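Local structure of pectate lyase (Paenibacillus sp. 0602, 5GT5) at residues N78-H83 / N149-I154; K111-A116 / F132-E137; A287-M292 / Y411-P416. The protein cleaves polygalacturonate within the chain by beta-elimination, probably acts on partly methylated pectin as well, and is likely to use calcium as its cofactor. The protein carries 1 engineered substitution. All blocks are in the same frame, centred on the assembly; numbering follows the deposited sequence.

Contact 1: residues N78-H83 / N149-I154; sequences NDALTH and NDWDYI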
# COMPACT_ATOMS: atom_id res chain seq x y z
N ASN A 78 -28.25 -4.37 10.67
CA ASN A 78 -29.04 -4.89 11.76
C ASN A 78 -30.11 -3.89 12.17
O ASN A 78 -29.87 -2.66 12.19
CB ASN A 78 -28.13 -5.22 12.94
CG ASN A 78 -27.16 -6.33 12.62
OD1 ASN A 78 -27.56 -7.37 12.08
ND2 ASN A 78 -25.88 -6.14 12.94
N ASP A 79 -31.28 -4.42 12.48
CA ASP A 79 -32.47 -3.60 12.72
C ASP A 79 -32.32 -2.64 13.89
O ASP A 79 -31.72 -2.99 14.91
CB ASP A 79 -33.65 -4.52 13.04
CG ASP A 79 -34.19 -5.22 11.81
OD1 ASP A 79 -33.82 -4.85 10.67
OD2 ASP A 79 -34.99 -6.16 11.99
N ALA A 80 -32.91 -1.46 13.73
CA ALA A 80 -33.10 -0.58 14.87
C ALA A 80 -34.16 -1.22 15.75
O ALA A 80 -35.24 -1.63 15.27
CB ALA A 80 -33.53 0.80 14.38
N LEU A 81 -33.85 -1.33 17.04
CA LEU A 81 -34.74 -1.94 18.03
C LEU A 81 -35.40 -0.94 18.96
O LEU A 81 -36.40 -1.29 19.60
CB LEU A 81 -33.96 -2.93 18.89
CG LEU A 81 -33.15 -3.96 18.10
CD1 LEU A 81 -32.26 -4.85 18.98
CD2 LEU A 81 -34.11 -4.78 17.23
N THR A 82 -34.84 0.27 19.08
CA THR A 82 -35.30 1.19 20.14
C THR A 82 -35.48 2.66 19.76
O THR A 82 -36.36 3.32 20.30
CB THR A 82 -34.33 1.18 21.36
OG1 THR A 82 -33.01 1.47 20.87
CG2 THR A 82 -34.35 -0.18 22.10
N HIS A 83 -34.68 3.20 18.84
CA HIS A 83 -34.82 4.62 18.56
C HIS A 83 -36.06 4.87 17.70
O HIS A 83 -36.17 4.26 16.63
CB HIS A 83 -33.58 5.23 17.89
CG HIS A 83 -33.51 6.72 18.04
ND1 HIS A 83 -34.42 7.58 17.45
CD2 HIS A 83 -32.66 7.49 18.76
CE1 HIS A 83 -34.12 8.82 17.79
NE2 HIS A 83 -33.06 8.79 18.60
N ASN A 149 -26.12 -4.41 17.69
CA ASN A 149 -26.37 -3.77 16.39
C ASN A 149 -25.15 -3.68 15.48
O ASN A 149 -25.28 -3.74 14.25
CB ASN A 149 -26.93 -2.36 16.58
CG ASN A 149 -28.31 -2.35 17.21
OD1 ASN A 149 -28.72 -3.34 17.86
ND2 ASN A 149 -29.03 -1.25 17.02
N ASP A 150 -23.99 -3.51 16.09
CA ASP A 150 -22.72 -3.42 15.34
C ASP A 150 -22.73 -2.28 14.34
O ASP A 150 -22.18 -2.41 13.25
CB ASP A 150 -22.39 -4.76 14.65
CG ASP A 150 -22.20 -5.91 15.62
OD1 ASP A 150 -21.84 -5.70 16.80
OD2 ASP A 150 -22.42 -7.06 15.19
N TRP A 151 -23.38 -1.16 14.68
CA TRP A 151 -23.35 0.01 13.81
C TRP A 151 -22.16 0.91 14.11
O TRP A 151 -22.02 1.38 15.26
CB TRP A 151 -24.60 0.87 14.02
CG TRP A 151 -25.96 0.24 13.79
CD1 TRP A 151 -26.28 -0.87 13.04
CD2 TRP A 151 -27.19 0.75 14.31
NE1 TRP A 151 -27.65 -1.07 13.06
CE2 TRP A 151 -28.22 -0.10 13.84
CE3 TRP A 151 -27.52 1.84 15.13
CZ2 TRP A 151 -29.57 0.13 14.15
CZ3 TRP A 151 -28.85 2.05 15.44
CH2 TRP A 151 -29.85 1.19 14.98
N ASP A 152 -21.29 1.14 13.12
CA ASP A 152 -20.11 1.99 13.25
C ASP A 152 -20.16 2.98 12.11
O ASP A 152 -20.62 2.63 11.02
CB ASP A 152 -18.84 1.15 13.11
CG ASP A 152 -18.92 -0.15 13.88
OD1 ASP A 152 -18.66 -0.14 15.08
OD2 ASP A 152 -19.24 -1.20 13.27
N TYR A 153 -19.71 4.22 12.28
CA TYR A 153 -19.78 5.14 11.15
C TYR A 153 -18.88 4.71 9.99
O TYR A 153 -19.30 4.70 8.85
CB TYR A 153 -19.45 6.57 11.56
CG TYR A 153 -20.55 7.26 12.30
CD1 TYR A 153 -21.77 7.52 11.66
CD2 TYR A 153 -20.36 7.72 13.59
CE1 TYR A 153 -22.78 8.18 12.34
CE2 TYR A 153 -21.37 8.39 14.27
CZ TYR A 153 -22.56 8.62 13.62
OH TYR A 153 -23.57 9.27 14.31
N ILE A 154 -17.62 4.41 10.29
CA ILE A 154 -16.69 3.98 9.23
C ILE A 154 -15.88 2.81 9.76
O ILE A 154 -15.33 2.89 10.88
CB ILE A 154 -15.72 5.10 8.80
CG1 ILE A 154 -16.51 6.29 8.26
CG2 ILE A 154 -14.74 4.59 7.74
CD1 ILE A 154 -15.62 7.50 7.90
O HOH W 1 -30.03 -4.95 15.91

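Contact 2: residues K111-A116 / F132-E137; sequences KIKHAA and FDELWE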
# COMPACT_ATOMS: atom_id res chain seq x y z
N LYS A 111 -24.27 16.12 5.79
CA LYS A 111 -24.43 15.03 6.76
C LYS A 111 -24.78 13.71 6.10
O LYS A 111 -25.55 13.67 5.12
CB LYS A 111 -25.53 15.38 7.77
CG LYS A 111 -25.22 16.58 8.63
CD LYS A 111 -26.39 16.91 9.55
CE LYS A 111 -26.14 18.21 10.28
NZ LYS A 111 -27.14 18.41 11.36
N ILE A 112 -24.21 12.64 6.62
CA ILE A 112 -24.52 11.26 6.24
C ILE A 112 -25.25 10.64 7.42
O ILE A 112 -24.65 10.47 8.49
CB ILE A 112 -23.23 10.46 5.99
CG1 ILE A 112 -22.38 11.12 4.89
CG2 ILE A 112 -23.53 8.99 5.64
CD1 ILE A 112 -23.06 11.18 3.56
N LYS A 113 -26.53 10.32 7.26
CA LYS A 113 -27.39 9.85 8.36
C LYS A 113 -27.96 8.47 8.11
O LYS A 113 -28.31 8.13 6.98
CB LYS A 113 -28.54 10.84 8.59
CG LYS A 113 -28.10 12.20 9.08
CD LYS A 113 -29.32 13.04 9.54
CE LYS A 113 -29.89 13.83 8.40
NZ LYS A 113 -31.35 14.20 8.60
N HIS A 114 -28.03 7.68 9.18
CA HIS A 114 -28.75 6.39 9.19
C HIS A 114 -28.03 5.33 8.42
O HIS A 114 -28.65 4.37 7.96
CB HIS A 114 -30.22 6.53 8.72
CG HIS A 114 -30.89 7.72 9.32
ND1 HIS A 114 -31.82 8.48 8.63
CD2 HIS A 114 -30.67 8.35 10.50
CE1 HIS A 114 -32.19 9.49 9.40
NE2 HIS A 114 -31.52 9.43 10.54
N ALA A 115 -26.71 5.48 8.28
CA ALA A 115 -25.92 4.47 7.55
C ALA A 115 -24.51 4.33 8.05
O ALA A 115 -23.84 5.31 8.36
CB ALA A 115 -25.92 4.70 6.03
N ALA A 116 -24.05 3.08 8.07
CA ALA A 116 -22.64 2.74 8.29
C ALA A 116 -21.93 2.63 6.95
O ALA A 116 -22.51 2.16 5.97
CB ALA A 116 -22.54 1.39 9.00
N PHE A 132 -21.21 12.92 10.17
CA PHE A 132 -21.84 11.64 10.33
C PHE A 132 -22.71 11.68 11.58
O PHE A 132 -22.24 12.06 12.67
CB PHE A 132 -20.77 10.56 10.46
CG PHE A 132 -19.92 10.42 9.23
CD1 PHE A 132 -18.83 11.25 9.02
CD2 PHE A 132 -20.24 9.48 8.27
CE1 PHE A 132 -18.07 11.13 7.82
CE2 PHE A 132 -19.48 9.32 7.14
CZ PHE A 132 -18.40 10.16 6.89
N ASP A 133 -23.99 11.32 11.43
CA ASP A 133 -24.93 11.50 12.54
C ASP A 133 -26.05 10.47 12.48
O ASP A 133 -26.28 9.83 11.43
CB ASP A 133 -25.52 12.93 12.53
CG ASP A 133 -26.04 13.38 13.89
OD1 ASP A 133 -25.92 12.65 14.90
OD2 ASP A 133 -26.60 14.51 13.93
N GLU A 134 -26.74 10.33 13.62
CA GLU A 134 -27.96 9.52 13.75
C GLU A 134 -27.73 8.05 13.44
O GLU A 134 -28.35 7.46 12.55
CB GLU A 134 -29.12 10.16 12.96
CG GLU A 134 -29.39 11.59 13.43
CD GLU A 134 -30.64 12.24 12.83
OE1 GLU A 134 -31.41 11.59 12.10
OE2 GLU A 134 -30.79 13.45 13.10
N LEU A 135 -26.78 7.49 14.18
CA LEU A 135 -26.42 6.08 14.08
C LEU A 135 -26.24 5.50 15.49
O LEU A 135 -25.46 4.54 15.68
CB LEU A 135 -25.15 5.88 13.23
CG LEU A 135 -24.94 4.46 12.69
CD1 LEU A 135 -26.02 4.05 11.69
CD2 LEU A 135 -23.59 4.34 12.03
N TRP A 136 -26.97 6.05 16.47
CA TRP A 136 -26.97 5.52 17.84
C TRP A 136 -28.40 5.26 18.27
O TRP A 136 -29.30 6.00 17.90
CB TRP A 136 -26.30 6.51 18.81
CG TRP A 136 -26.38 6.08 20.28
CD1 TRP A 136 -25.46 5.32 20.97
CD2 TRP A 136 -27.44 6.37 21.21
NE1 TRP A 136 -25.89 5.14 22.28
CE2 TRP A 136 -27.10 5.77 22.44
CE3 TRP A 136 -28.64 7.09 21.10
CZ2 TRP A 136 -27.93 5.86 23.56
CZ3 TRP A 136 -29.46 7.20 22.21
CH2 TRP A 136 -29.11 6.58 23.41
N GLU A 137 -28.60 4.21 19.06
CA GLU A 137 -29.86 4.00 19.80
C GLU A 137 -29.52 3.33 21.11
O GLU A 137 -28.43 2.81 21.29
CB GLU A 137 -30.88 3.19 18.99
CG GLU A 137 -30.48 1.72 18.81
CD GLU A 137 -31.59 0.91 18.17
OE1 GLU A 137 -32.58 1.52 17.69
OE2 GLU A 137 -31.47 -0.34 18.16
O HOH W 2 -25.49 17.01 13.47

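Contact 3: residues A287-M292 / Y411-P416; sequences AYNIIM and YQLDDP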
# COMPACT_ATOMS: atom_id res chain seq x y z
N ALA A 287 -0.53 9.50 17.70
CA ALA A 287 -1.42 10.64 17.87
C ALA A 287 -0.57 11.85 18.25
O ALA A 287 0.24 11.80 19.18
CB ALA A 287 -2.45 10.37 18.92
N TYR A 288 -0.74 12.93 17.50
CA TYR A 288 -0.10 14.19 17.86
C TYR A 288 -1.07 15.34 17.76
O TYR A 288 -1.95 15.36 16.91
CB TYR A 288 1.18 14.44 17.05
CG TYR A 288 1.05 14.75 15.55
CD1 TYR A 288 1.04 13.72 14.60
CD2 TYR A 288 1.01 16.08 15.08
CE1 TYR A 288 1.01 14.01 13.24
CE2 TYR A 288 0.96 16.37 13.71
CZ TYR A 288 0.93 15.33 12.81
OH TYR A 288 0.88 15.59 11.46
N ASN A 289 -0.92 16.32 18.65
CA ASN A 289 -1.79 17.50 18.63
C ASN A 289 -3.25 17.11 18.60
O ASN A 289 -4.03 17.65 17.81
CB ASN A 289 -1.48 18.41 17.43
CG ASN A 289 -0.12 19.13 17.52
OD1 ASN A 289 0.43 19.50 16.48
ND2 ASN A 289 0.40 19.34 18.73
N ILE A 290 -3.63 16.16 19.46
CA ILE A 290 -5.06 15.85 19.64
C ILE A 290 -5.53 16.35 20.99
O ILE A 290 -4.70 16.65 21.86
CB ILE A 290 -5.41 14.33 19.46
CG1 ILE A 290 -4.77 13.45 20.55
CG2 ILE A 290 -4.99 13.88 18.02
CD1 ILE A 290 -5.42 12.05 20.62
N ILE A 291 -6.85 16.45 21.15
CA ILE A 291 -7.48 16.84 22.42
C ILE A 291 -8.43 15.74 22.84
O ILE A 291 -9.27 15.31 22.03
CB ILE A 291 -8.27 18.14 22.26
CG1 ILE A 291 -7.32 19.27 21.88
CG2 ILE A 291 -9.00 18.49 23.56
CD1 ILE A 291 -8.04 20.57 21.62
N MET A 292 -8.28 15.24 24.07
CA MET A 292 -9.28 14.35 24.65
C MET A 292 -9.89 15.15 25.78
O MET A 292 -9.25 15.32 26.82
CB MET A 292 -8.66 13.08 25.24
CG MET A 292 -7.74 12.29 24.30
SD MET A 292 -7.04 10.91 25.26
CE MET A 292 -5.65 10.44 24.22
N TYR A 411 6.74 15.39 10.13
CA TYR A 411 5.57 16.09 10.59
C TYR A 411 6.01 17.21 11.51
O TYR A 411 7.06 17.13 12.16
CB TYR A 411 4.60 15.15 11.34
CG TYR A 411 5.18 14.47 12.55
CD1 TYR A 411 5.97 13.32 12.44
CD2 TYR A 411 4.93 14.97 13.83
CE1 TYR A 411 6.51 12.71 13.55
CE2 TYR A 411 5.46 14.36 14.94
CZ TYR A 411 6.24 13.23 14.81
OH TYR A 411 6.78 12.62 15.91
N GLN A 412 5.19 18.25 11.54
CA GLN A 412 5.37 19.43 12.37
C GLN A 412 4.47 19.32 13.58
O GLN A 412 3.30 18.93 13.46
CB GLN A 412 5.00 20.67 11.55
CG GLN A 412 5.04 21.97 12.32
CD GLN A 412 6.42 22.59 12.40
OE1 GLN A 412 7.35 22.15 11.73
NE2 GLN A 412 6.56 23.62 13.24
N LEU A 413 5.00 19.67 14.74
CA LEU A 413 4.24 19.65 15.99
C LEU A 413 3.90 21.05 16.45
O LEU A 413 4.78 21.92 16.51
CB LEU A 413 5.07 18.98 17.07
CG LEU A 413 5.27 17.48 16.94
CD1 LEU A 413 6.32 16.94 17.91
CD2 LEU A 413 3.92 16.83 17.18
N ASP A 414 2.63 21.29 16.77
CA ASP A 414 2.22 22.52 17.43
C ASP A 414 2.37 22.39 18.92
O ASP A 414 2.43 21.28 19.44
CB ASP A 414 0.77 22.86 17.12
CG ASP A 414 0.52 23.01 15.65
OD1 ASP A 414 1.49 23.26 14.90
OD2 ASP A 414 -0.66 22.87 15.24
N ASP A 415 2.45 23.54 19.59
CA ASP A 415 2.52 23.49 21.05
C ASP A 415 1.16 23.16 21.64
O ASP A 415 0.15 23.74 21.26
CB ASP A 415 3.02 24.81 21.64
CG ASP A 415 3.43 24.64 23.09
OD1 ASP A 415 2.56 24.70 23.96
OD2 ASP A 415 4.63 24.37 23.35
N PRO A 416 1.12 22.25 22.61
CA PRO A 416 -0.20 21.94 23.17
C PRO A 416 -0.87 23.10 23.89
O PRO A 416 -2.08 23.07 24.05
CB PRO A 416 0.10 20.79 24.14
CG PRO A 416 1.56 20.93 24.44
CD PRO A 416 2.19 21.43 23.21

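Contact 1: residues N78-H83 / N149-I154
The first torsions of Trp-151 and Asn-78 set up a reciprocal exchange: each CG lies anti to its own carbonyl carbon (chi1 -58° and -65°), and from there each side chain goes on to bind the backbone of the opposite segment. The indole NE1 donates to Asn-78 O at 2.9 Å, with that oxygen in the plane of the ring. In return Asn-78 ND2 donates to Asn-149 O at 2.8 Å; the bond is almost straight (174°), although the nitrogen stands above the plane of the carbonyl it meets. Farther along the indole, CH2 packs against Ala-80 CB at 3.7 Å, while Ala-80 CA sits at the ring edge. One face of the indole is covered toward its rim by Asn-149 ND2, 3.2 Å above the plane, and this amide nitrogen is itself bonded to Glu-137. Water 1 adds a softer link, giving a hydrogen bond to Asp-79 O at 2.8 Å and a weak one to Asn-149 OD1. Leu-86 of helix 84-89 and Val-91 also pack on the tryptophan, and Asp-79 forms a salt bridge with Lys-76. Just beyond the tryptophan stands Asp-152, a probable calcium ligand. The loop 149-154, held here against 78-83, leads into the likely calcium site at the side of the parallel beta-helix of polysaccharide lyase family 1.

Contact 2: residues K111-A116 / F132-E137
His-114 and Glu-134 form the polar heart of this contact, a histidine-carboxylate pair in which NE2 donates to OE1 at 2.7 Å (154°). OE1 accepts the N-H through its anti lone pair, and ring and carboxylate planes are turned 31° apart. The glutamate also lies alongside the imidazole: its CB is 3.4 Å from His-114 CD2, and its backbone O faces the ring edge. Lys-113 runs beside the same glutamate, its CD 3.6 Å from Glu-134 OE1, but NZ stays too far off for a salt bridge. Around this centre the two strands pair in parallel. Asp-133 N donates to Ile-112 O at 3.1 Å, and Lys-113 CA makes a CH...O contact with Asp-133 O at 3.3 Å. On the face bearing Ile-112 and Phe-132, the isoleucine CB rests 3.9 Å from the phenylalanine CD2. Past the strands, Leu-135 CD1 covers Ala-115 N at 3.8 Å. A second shell positions the first: Asp-133 OD1 accepts a bond from Glu-134 N, and Glu-64 binds His-114 ND1. With a carboxylate at each ring nitrogen, the imidazole is held against rotation and would probably be biased toward its charged form. Phe-169 stacks on Phe-132, carrying the row on to strand 168-169. Coils whose parallel strands pair in register, paired residues sharing a face, are the hallmark of the parallel beta-helix fold of pectate lyases.

Contact 3: residues A287-M292 / Y411-P416
Asn-289 and Asp-414 join a turn of the parallel beta-helix, the one between strands 284-288 and 291-293, to a segment from the C-terminal part of the chain that lies across it. This is the close part of the contact. Asn-289 OD1 accepts from Asp-414 N at 2.9 Å, in the carbonyl plane and on a lone pair, while Asn-289 ND2 donates to Asp-414 O, also at 2.9 Å but from above the plane of the Asp-414 carbonyl. One amide thus grips both polar backbone atoms of a single residue, and ND2 has a further acceptor in Lys-338 O. A leucine in place of Asn-289 would probably leave Asp-414 N and O without these mates and the segment freer to shift. The aspartate carboxylate is held separately by His-267. Tyr-411 CD2 sits over the centre of the buried Tyr-288 ring, the planes at 34°. The two tyrosine hydroxyls are tied elsewhere, that of Tyr-288 to Thr-10 and that of Tyr-411 to Glu-337. The solvent side is looser: exposed Gln-412, whose CB points away from the turn, comes near it through its backbone O, 3.5 Å from Tyr-288 CE2. Between the two regions, Leu-413 places CD2 3.6 Å from Tyr-288 CB.

How the contacts relate
Contacts 1 and 2 make one neighbourhood, their centres about 9 Å apart, with contact 2 nested along the chain inside the loop that contact 1 closes. Glu-137 ties them: its OE2 lies 2.8 Å from both Leu-81 N and Asn-149 ND2, two probable hydrogen bonds. A second junction, packing Asp-152 O on Ala-116 CB at 3.1 Å, brings strand 115-120 up to the likely calcium site. Contact 3 is remote, its centre about 33 Å from that of contact 1 and 28 Å from that of contact 2, on the opposite side of the chain's centre. It lies away from the likely calcium ligands and the probable catalytic Arg-276, and its segment 287-292 belongs to a later coil of the same beta-helix.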